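Local coordinates for cypemycin cysteine dehydrogenase (decarboxylating) (Streptomyces sp, PDB 6JDD), which catalyses the FAD-dependent oxidative decarboxylation of the C-terminal cysteine of the cypemycin precursor peptide, a step in forming its aminovinyl-cysteine group, at residues V13-S18 / V92-T96; W66-W70 / D109-M115. All blocks are in the same frame, centred on the assembly; numbering follows the deposited sequence.

Interaction 1 (V13-S18 / V92-T96). With FAD (flavin-adenine dinucleotide), chain B.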
loop_
_atom_site.group_PDB
_atom_site.type_symbol
_atom_site.label_atom_id
_atom_site.label_comp_id
_atom_site.label_asym_id
_atom_site.label_seq_id
_atom_site.Cartn_x
_atom_site.Cartn_y
_atom_site.Cartn_z
ATOM N N VAL A 13 35.183 6.157 0.606
ATOM C CA VAL A 13 34.675 6.881 1.791
ATOM C C VAL A 13 33.430 6.141 2.255
ATOM O O VAL A 13 32.536 5.934 1.471
ATOM C CB VAL A 13 34.412 8.371 1.527
ATOM C CG1 VAL A 13 33.832 9.011 2.754
ATOM C CG2 VAL A 13 35.670 9.119 1.117
ATOM N N HIS A 14 33.432 5.711 3.505
ATOM C CA HIS A 14 32.285 5.051 4.160
ATOM C C HIS A 14 31.681 6.030 5.155
ATOM O O HIS A 14 32.393 6.460 6.090
ATOM C CB HIS A 14 32.722 3.741 4.807
ATOM C CG HIS A 14 31.603 3.017 5.470
ATOM N ND1 HIS A 14 30.455 2.661 4.786
ATOM C CD2 HIS A 14 31.426 2.629 6.747
ATOM C CE1 HIS A 14 29.628 2.068 5.625
ATOM N NE2 HIS A 14 30.187 2.062 6.843
ATOM N N VAL A 15 30.442 6.425 4.888
ATOM C CA VAL A 15 29.744 7.514 5.627
ATOM C C VAL A 15 28.747 6.874 6.581
ATOM O O VAL A 15 27.919 6.072 6.109
ATOM C CB VAL A 15 29.037 8.471 4.655
ATOM C CG1 VAL A 15 28.449 9.689 5.380
ATOM C CG2 VAL A 15 29.962 8.881 3.515
ATOM N N THR A 16 28.770 7.256 7.859
ATOM C CA THR A 16 27.929 6.638 8.924
ATOM C C THR A 16 27.109 7.736 9.598
ATOM O O THR A 16 27.397 8.866 9.394
ATOM C CB THR A 16 28.770 5.811 9.923
ATOM O OG1 THR A 16 29.482 6.677 10.817
ATOM C CG2 THR A 16 29.728 4.831 9.260
ATOM N N GLY A 17 26.135 7.343 10.419
ATOM C CA GLY A 17 24.963 8.126 10.854
ATOM C C GLY A 17 25.251 9.069 11.991
ATOM O O GLY A 17 24.594 9.009 13.049
ATOM N N SER A 18 26.126 10.009 11.770
ATOM C CA SER A 18 26.185 11.168 12.672
ATOM C C SER A 18 25.779 12.402 11.877
ATOM O O SER A 18 25.846 12.408 10.617
ATOM C CB SER A 18 27.536 11.271 13.319
ATOM O OG SER A 18 28.545 11.509 12.375
ATOM N N VAL A 92 36.549 6.032 7.033
ATOM C CA VAL A 92 35.218 6.040 7.690
ATOM C C VAL A 92 34.967 7.457 8.217
ATOM O O VAL A 92 35.566 7.854 9.194
ATOM C CB VAL A 92 35.135 4.949 8.766
ATOM C CG1 VAL A 92 33.720 4.801 9.297
ATOM C CG2 VAL A 92 35.631 3.612 8.226
ATOM N N PHE A 93 34.120 8.196 7.518
ATOM C CA PHE A 93 34.068 9.675 7.559
ATOM C C PHE A 93 32.623 10.119 7.428
ATOM O O PHE A 93 32.069 10.028 6.339
ATOM C CB PHE A 93 34.906 10.254 6.418
ATOM C CG PHE A 93 35.014 11.754 6.435
ATOM C CD1 PHE A 93 35.698 12.399 7.451
ATOM C CD2 PHE A 93 34.427 12.512 5.446
ATOM C CE1 PHE A 93 35.789 13.778 7.484
ATOM C CE2 PHE A 93 34.525 13.892 5.481
ATOM C CZ PHE A 93 35.203 14.528 6.498
ATOM N N PRO A 94 31.916 10.465 8.519
ATOM C CA PRO A 94 32.354 10.181 9.881
ATOM C C PRO A 94 32.115 8.740 10.347
ATOM O O PRO A 94 31.451 7.986 9.653
ATOM C CB PRO A 94 31.428 11.080 10.685
ATOM C CG PRO A 94 30.136 10.988 9.937
ATOM C CD PRO A 94 30.569 11.026 8.487
ATOM N N ALA A 95 32.665 8.400 11.519
ATOM C CA ALA A 95 32.536 7.059 12.121
ATOM C C ALA A 95 31.805 7.187 13.428
ATOM O O ALA A 95 32.317 7.789 14.312
ATOM C CB ALA A 95 33.862 6.452 12.329
ATOM N N THR A 96 30.628 6.602 13.489
ATOM C CA THR A 96 29.850 6.497 14.745
ATOM C C THR A 96 30.575 5.548 15.727
ATOM O O THR A 96 31.322 4.638 15.310
ATOM C CB THR A 96 28.404 6.056 14.469
ATOM O OG1 THR A 96 28.458 4.845 13.709
ATOM C CG2 THR A 96 27.620 7.117 13.720
HETATM P PA FAD B . 23.786 1.471 10.323
HETATM O O1A FAD B . 24.048 0.583 9.151
HETATM O O2A FAD B . 22.754 2.540 10.185
HETATM O O5B FAD B . 23.448 0.569 11.607
HETATM C C5B FAD B . 22.062 0.241 11.879
HETATM C C4B FAD B . 22.002 -1.015 12.713
HETATM O O4B FAD B . 21.065 -1.943 12.108
HETATM C C3B FAD B . 23.319 -1.790 12.858
HETATM O O3B FAD B . 23.437 -2.370 14.152
HETATM C C2B FAD B . 23.196 -2.861 11.771
HETATM O O2B FAD B . 23.979 -4.004 12.039
HETATM C C1B FAD B . 21.705 -3.170 11.837
HETATM N N9A FAD B . 21.161 -3.703 10.595
HETATM C C8A FAD B . 21.805 -4.476 9.661
HETATM N N7A FAD B . 21.031 -4.793 8.648
HETATM C C5A FAD B . 19.811 -4.192 8.935
HETATM C C6A FAD B . 18.580 -4.156 8.251
HETATM N N6A FAD B . 18.363 -4.759 7.086
HETATM N N1A FAD B . 17.570 -3.462 8.827
HETATM C C2A FAD B . 17.794 -2.857 10.001
HETATM N N3A FAD B . 18.904 -2.822 10.733
HETATM C C4A FAD B . 19.884 -3.519 10.135
HETATM N N1 FAD B . 26.227 8.291 16.910
HETATM C C2 FAD B . 27.558 8.508 17.023
HETATM O O2 FAD B . 28.333 7.579 17.262
HETATM N N3 FAD B . 28.101 9.746 16.882
HETATM C C4 FAD B . 27.330 10.851 16.616
HETATM O O4 FAD B . 27.860 11.947 16.497
HETATM C C4X FAD B . 25.940 10.667 16.490
HETATM N N5 FAD B . 25.190 11.709 16.237
HETATM C C5X FAD B . 23.841 11.503 16.119
HETATM C C6 FAD B . 23.020 12.611 15.846
HETATM C C7 FAD B . 21.658 12.480 15.716
HETATM C C7M FAD B . 20.808 13.689 15.423
HETATM C C8 FAD B . 21.066 11.201 15.858
HETATM C C8M FAD B . 19.575 11.031 15.718
HETATM C C9 FAD B . 21.861 10.105 16.125
HETATM C C9A FAD B . 23.254 10.230 16.260
HETATM N N10 FAD B . 24.086 9.145 16.530
HETATM C C10 FAD B . 25.451 9.323 16.655
HETATM C "C1'" FAD B . 23.507 7.799 16.685
HETATM C "C2'" FAD B . 23.674 6.959 15.433
HETATM O "O2'" FAD B . 22.906 7.519 14.372
HETATM C "C3'" FAD B . 23.226 5.516 15.676
HETATM O "O3'" FAD B . 24.130 4.887 16.579
HETATM C "C4'" FAD B . 23.130 4.678 14.399
HETATM O "O4'" FAD B . 22.684 3.360 14.723
HETATM C "C5'" FAD B . 24.447 4.594 13.662
HETATM O "O5'" FAD B . 24.333 3.639 12.572
HETATM P P FAD B . 25.512 3.540 11.491
HETATM O O1P FAD B . 26.810 3.413 12.217
HETATM O O2P FAD B . 25.343 4.648 10.504
HETATM O O3P FAD B . 25.168 2.144 10.778
#

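Interaction 2 (W66-W70 / D109-M115). With FAD (flavin-adenine dinucleotide), chain C.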
loop_
_atom_site.group_PDB
_atom_site.type_symbol
_atom_site.label_atom_id
_atom_site.label_comp_id
_atom_site.label_asym_id
_atom_site.label_seq_id
_atom_site.Cartn_x
_atom_site.Cartn_y
_atom_site.Cartn_z
ATOM N N TRP A 66 27.000 3.715 -3.296
ATOM C CA TRP A 66 26.013 2.689 -2.894
ATOM C C TRP A 66 25.605 2.822 -1.429
ATOM O O TRP A 66 26.375 3.336 -0.593
ATOM C CB TRP A 66 26.497 1.290 -3.201
ATOM C CG TRP A 66 27.934 0.998 -2.915
ATOM C CD1 TRP A 66 28.981 1.227 -3.754
ATOM C CD2 TRP A 66 28.484 0.332 -1.767
ATOM N NE1 TRP A 66 30.140 0.771 -3.209
ATOM C CE2 TRP A 66 29.866 0.208 -1.997
ATOM C CE3 TRP A 66 27.947 -0.172 -0.573
ATOM C CZ2 TRP A 66 30.724 -0.388 -1.082
ATOM C CZ3 TRP A 66 28.790 -0.774 0.325
ATOM C CH2 TRP A 66 30.159 -0.868 0.074
ATOM N N VAL A 67 24.386 2.397 -1.160
ATOM C CA VAL A 67 23.869 2.281 0.214
ATOM C C VAL A 67 24.402 0.976 0.788
ATOM O O VAL A 67 24.432 -0.037 0.056
ATOM C CB VAL A 67 22.347 2.373 0.243
ATOM C CG1 VAL A 67 21.845 2.123 1.651
ATOM C CG2 VAL A 67 21.894 3.736 -0.266
ATOM N N ASP A 68 24.873 1.055 2.030
ATOM C CA ASP A 68 25.524 -0.060 2.750
ATOM C C ASP A 68 24.445 -1.065 3.245
ATOM O O ASP A 68 24.037 -1.040 4.418
ATOM C CB ASP A 68 26.420 0.466 3.883
ATOM C CG ASP A 68 27.072 -0.683 4.653
ATOM O OD1 ASP A 68 27.289 -1.715 4.010
ATOM O OD2 ASP A 68 27.328 -0.548 5.908
ATOM N N SER A 69 23.971 -1.889 2.333
ATOM C CA SER A 69 22.813 -2.811 2.621
ATOM C C SER A 69 22.925 -3.991 1.681
ATOM O O SER A 69 23.242 -3.774 0.527
ATOM C CB SER A 69 21.448 -2.215 2.510
ATOM O OG SER A 69 20.503 -3.263 2.528
ATOM N N TRP A 70 22.730 -5.185 2.205
ATOM C CA TRP A 70 22.943 -6.410 1.394
ATOM C C TRP A 70 21.913 -6.524 0.269
ATOM O O TRP A 70 22.236 -7.228 -0.684
ATOM C CB TRP A 70 22.917 -7.637 2.283
ATOM C CG TRP A 70 24.176 -7.792 3.055
ATOM C CD1 TRP A 70 24.346 -7.673 4.401
ATOM C CD2 TRP A 70 25.474 -8.035 2.515
ATOM N NE1 TRP A 70 25.659 -7.883 4.740
ATOM C CE2 TRP A 70 26.373 -8.116 3.599
ATOM C CE3 TRP A 70 25.953 -8.232 1.228
ATOM C CZ2 TRP A 70 27.722 -8.385 3.431
ATOM C CZ3 TRP A 70 27.288 -8.491 1.057
ATOM C CH2 TRP A 70 28.154 -8.575 2.144
ATOM N N ASP A 109 27.677 -7.521 9.120
ATOM C CA ASP A 109 26.185 -7.470 8.957
ATOM C C ASP A 109 25.769 -6.372 7.945
ATOM O O ASP A 109 24.562 -5.997 7.860
ATOM C CB ASP A 109 25.489 -7.288 10.315
ATOM C CG ASP A 109 26.006 -6.110 11.134
ATOM O OD1 ASP A 109 27.096 -5.598 10.786
ATOM O OD2 ASP A 109 25.350 -5.769 12.133
ATOM N N SER A 110 26.745 -5.807 7.245
ATOM C CA SER A 110 26.525 -4.875 6.122
ATOM C C SER A 110 27.663 -5.084 5.150
ATOM O O SER A 110 28.703 -5.564 5.505
ATOM C CB SER A 110 26.389 -3.461 6.589
ATOM O OG SER A 110 27.638 -2.850 6.849
ATOM N N PRO A 111 27.457 -4.885 3.855
ATOM C CA PRO A 111 28.532 -5.168 2.902
ATOM C C PRO A 111 29.768 -4.296 3.103
ATOM O O PRO A 111 30.797 -4.770 2.826
ATOM C CB PRO A 111 27.827 -4.893 1.559
ATOM C CG PRO A 111 26.648 -4.019 1.923
ATOM C CD PRO A 111 26.177 -4.521 3.251
ATOM N N ALA A 112 29.617 -3.044 3.556
ATOM C CA ALA A 112 30.751 -2.145 3.888
ATOM C C ALA A 112 31.530 -2.750 5.054
ATOM O O ALA A 112 32.736 -2.681 5.073
ATOM C CB ALA A 112 30.323 -0.734 4.206
ATOM N N LEU A 113 30.847 -3.356 6.011
ATOM C CA LEU A 113 31.596 -3.946 7.141
ATOM C C LEU A 113 32.298 -5.229 6.707
ATOM O O LEU A 113 33.390 -5.441 7.177
ATOM C CB LEU A 113 30.725 -4.064 8.390
ATOM C CG LEU A 113 31.136 -3.050 9.450
ATOM C CD1 LEU A 113 30.212 -1.860 9.479
ATOM C CD2 LEU A 113 31.284 -3.673 10.814
ATOM N N MET A 114 31.684 -6.039 5.846
ATOM C CA MET A 114 32.406 -7.201 5.279
ATOM C C MET A 114 33.696 -6.661 4.639
ATOM O O MET A 114 34.761 -7.158 4.934
ATOM C CB MET A 114 31.537 -7.952 4.258
ATOM C CG MET A 114 32.226 -9.123 3.562
ATOM S SD MET A 114 32.452 -10.483 4.700
ATOM C CE MET A 114 30.840 -11.273 4.576
ATOM N N MET A 115 33.539 -5.623 3.822
ATOM C CA MET A 115 34.627 -4.995 3.054
ATOM C C MET A 115 35.723 -4.538 4.014
ATOM O O MET A 115 36.868 -4.877 3.789
ATOM C CB MET A 115 34.025 -3.829 2.284
ATOM C CG MET A 115 35.008 -3.109 1.401
ATOM S SD MET A 115 34.211 -1.714 0.601
ATOM C CE MET A 115 33.958 -0.591 1.967
HETATM P PA FAD C . 20.629 -12.673 9.397
HETATM O O1A FAD C . 19.577 -13.100 10.367
HETATM O O2A FAD C . 20.233 -12.448 7.977
HETATM O O5B FAD C . 21.368 -11.364 9.957
HETATM C C5B FAD C . 20.857 -10.062 9.573
HETATM C C4B FAD C . 21.275 -9.039 10.601
HETATM O O4B FAD C . 20.113 -8.271 11.008
HETATM C C3B FAD C . 21.878 -9.597 11.898
HETATM O O3B FAD C . 22.913 -8.755 12.391
HETATM C C2B FAD C . 20.673 -9.618 12.843
HETATM O O2B FAD C . 21.043 -9.561 14.203
HETATM C C1B FAD C . 19.940 -8.355 12.404
HETATM N N9A FAD C . 18.510 -8.380 12.684
HETATM C C8A FAD C . 17.869 -9.012 13.722
HETATM N N7A FAD C . 16.568 -8.840 13.690
HETATM C C5A FAD C . 16.344 -8.050 12.568
HETATM C C6A FAD C . 15.172 -7.522 11.992
HETATM N N6A FAD C . 13.952 -7.716 12.485
HETATM N N1A FAD C . 15.313 -6.776 10.871
HETATM C C2A FAD C . 16.545 -6.583 10.379
HETATM N N3A FAD C . 17.713 -7.029 10.833
HETATM C C4A FAD C . 17.537 -7.764 11.944
HETATM N N1 FAD C . 28.824 -13.935 4.189
HETATM C C2 FAD C . 29.612 -14.946 4.623
HETATM O O2 FAD C . 29.999 -14.991 5.793
HETATM N N3 FAD C . 30.013 -15.951 3.800
HETATM C C4 FAD C . 29.642 -16.000 2.478
HETATM O O4 FAD C . 30.026 -16.922 1.774
HETATM C C4X FAD C . 28.821 -14.965 1.989
HETATM N N5 FAD C . 28.458 -14.996 0.732
HETATM C C5X FAD C . 27.660 -13.979 0.281
HETATM C C6 FAD C . 27.259 -13.996 -1.067
HETATM C C7 FAD C . 26.459 -13.008 -1.589
HETATM C C7M FAD C . 26.049 -13.057 -3.039
HETATM C C8 FAD C . 26.026 -11.948 -0.754
HETATM C C8M FAD C . 25.148 -10.855 -1.303
HETATM C C9 FAD C . 26.412 -11.921 0.571
HETATM C C9A FAD C . 27.230 -12.927 1.113
HETATM N N10 FAD C . 27.638 -12.930 2.446
HETATM C C10 FAD C . 28.444 -13.943 2.929
HETATM C "C1'" FAD C . 27.209 -11.845 3.346
HETATM C "C2'" FAD C . 26.052 -12.264 4.234
HETATM O "O2'" FAD C . 24.895 -12.498 3.437
HETATM C "C3'" FAD C . 25.741 -11.187 5.276
HETATM O "O3'" FAD C . 26.817 -11.107 6.205
HETATM C "C4'" FAD C . 24.437 -11.428 6.038
HETATM O "O4'" FAD C . 24.221 -10.364 6.967
HETATM C "C5'" FAD C . 24.434 -12.746 6.778
HETATM O "O5'" FAD C . 23.255 -12.825 7.624
HETATM P P FAD C . 22.889 -14.217 8.331
HETATM O O1P FAD C . 24.110 -14.733 9.017
HETATM O O2P FAD C . 22.200 -15.087 7.333
HETATM O O3P FAD C . 21.827 -13.739 9.435
#

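Interaction 1 (V13-S18 / V92-T96)
Strands 10-15 and 90-95 run side by side and parallel, with H14 and V92 paired at a CA-CA distance of 4.7 Å. F93 N donates to H14 O (2.8 Å). Two CA-H...O contacts follow the same edge: V92 CA lies 3.3 Å from H14 O, and V15 CA lies 3.5 Å from F93 O. A cis peptide before P94 then turns the 92-96 segment, so that P94 O faces T16, receiving a weak bond from T16 N (3.3 Å) and a short one from T16 OG1 (2.6 Å). T16 OG1 also accepts from T96 N (2.9 Å), tying both strand ends together just where they open onto the cofactor. G17, centre of an inverse gamma turn, donates from N to FAD O2P (2.8 Å) and accepts at O from FAD O2' (2.6 Å); a CB on G17 would crowd FAD O2P. T96 OG1 donates to FAD O1P (2.6 Å), and T96 is the N-cap residue of helix 97-104. This is the Rossmann-like pattern of a flavoprotein, with a phosphate held at the C-terminal ends of parallel strands. On the face away from H14, V13 CG1 meets F93 CB and V15 CG1 meets P94 CD, both at 4.0 Å. H14 and V92 share one face of the sheet, where L116 of helix 111-118 covers both and H14 ND1 is hydrogen-bonded to S43 OG. S18 OG bonds to T128 OG1 beyond strand 123-127, while strand 39-44 borders strand 10-15 on its other edge.

Interaction 2 (W66-W70 / D109-M115)
P111, the first residue of helix 111-118, sits between two tryptophans of the 66-70 segment. P111 CD lies 3.5 Å from the centroid of the W70 five-membered ring and only 6° off the ring normal, a CH-pi contact over the face. P111 CG approaches W66 CZ3 at 4.2 Å. W66 reaches farther along the helix: W66 CH2 is 4.1 Å from A112 CB, and M115 SD stands 4.1 Å from W66 CZ2 at the ring edge, a Met-aromatic contact. M114 CB meets the edge of W70 at CZ2 (3.9 Å). The W70 face opposite P111 is occupied by FAD, whose C3' is 3.3 Å from W70 NE1, so the indole is sandwiched between proline and ribityl chain. Around this FAD, R50 of the third subunit also packs on W70, and T96 of that subunit is among the cofactor's hydrogen-bonding partners.

Beside this apolar centre the contact turns polar. D68, centre of an inverse gamma turn, spreads its carboxylate over the first turn: D68 OD1 accepts from A112 N (2.7 Å) and D68 OD2 from S110 OG (2.5 Å). S110 is the N-cap, its OG receiving a weak bond from L113 N (3.4 Å). D109 leaves this cluster, forming a salt bridge with R102, and lines the FAD pocket. A carboxylate suits the first amide groups of a helix, which lack partners in a preceding turn; here D68, remote in sequence, supplies it from just after strand 65-67, joining helix start to strand end while W70 faces a cofactor held largely by another subunit.

In the fold
Both contacts reach the same parallel sheet, with helix 111-118 on one face, and their centres lie about 13 Å apart. H14 is the bridge: H14 CE1 packs 3.2 Å from A112 CB and 3.5 Å from D68 OD2, so the strand of interaction 1 rests against the capped helix start of interaction 2. Along the chain the four segments alternate. Each contact meets a different FAD. Interaction 1 binds the phosphate and ribityl chain of one cofactor, whereas interaction 2 borders a second whose phosphate site is formed by the third subunit; conversely, A108 O of the second subunit bonds to the first. The flavin sites are thus shared across subunit interfaces, consistent with the homo-oligomeric HFCD family.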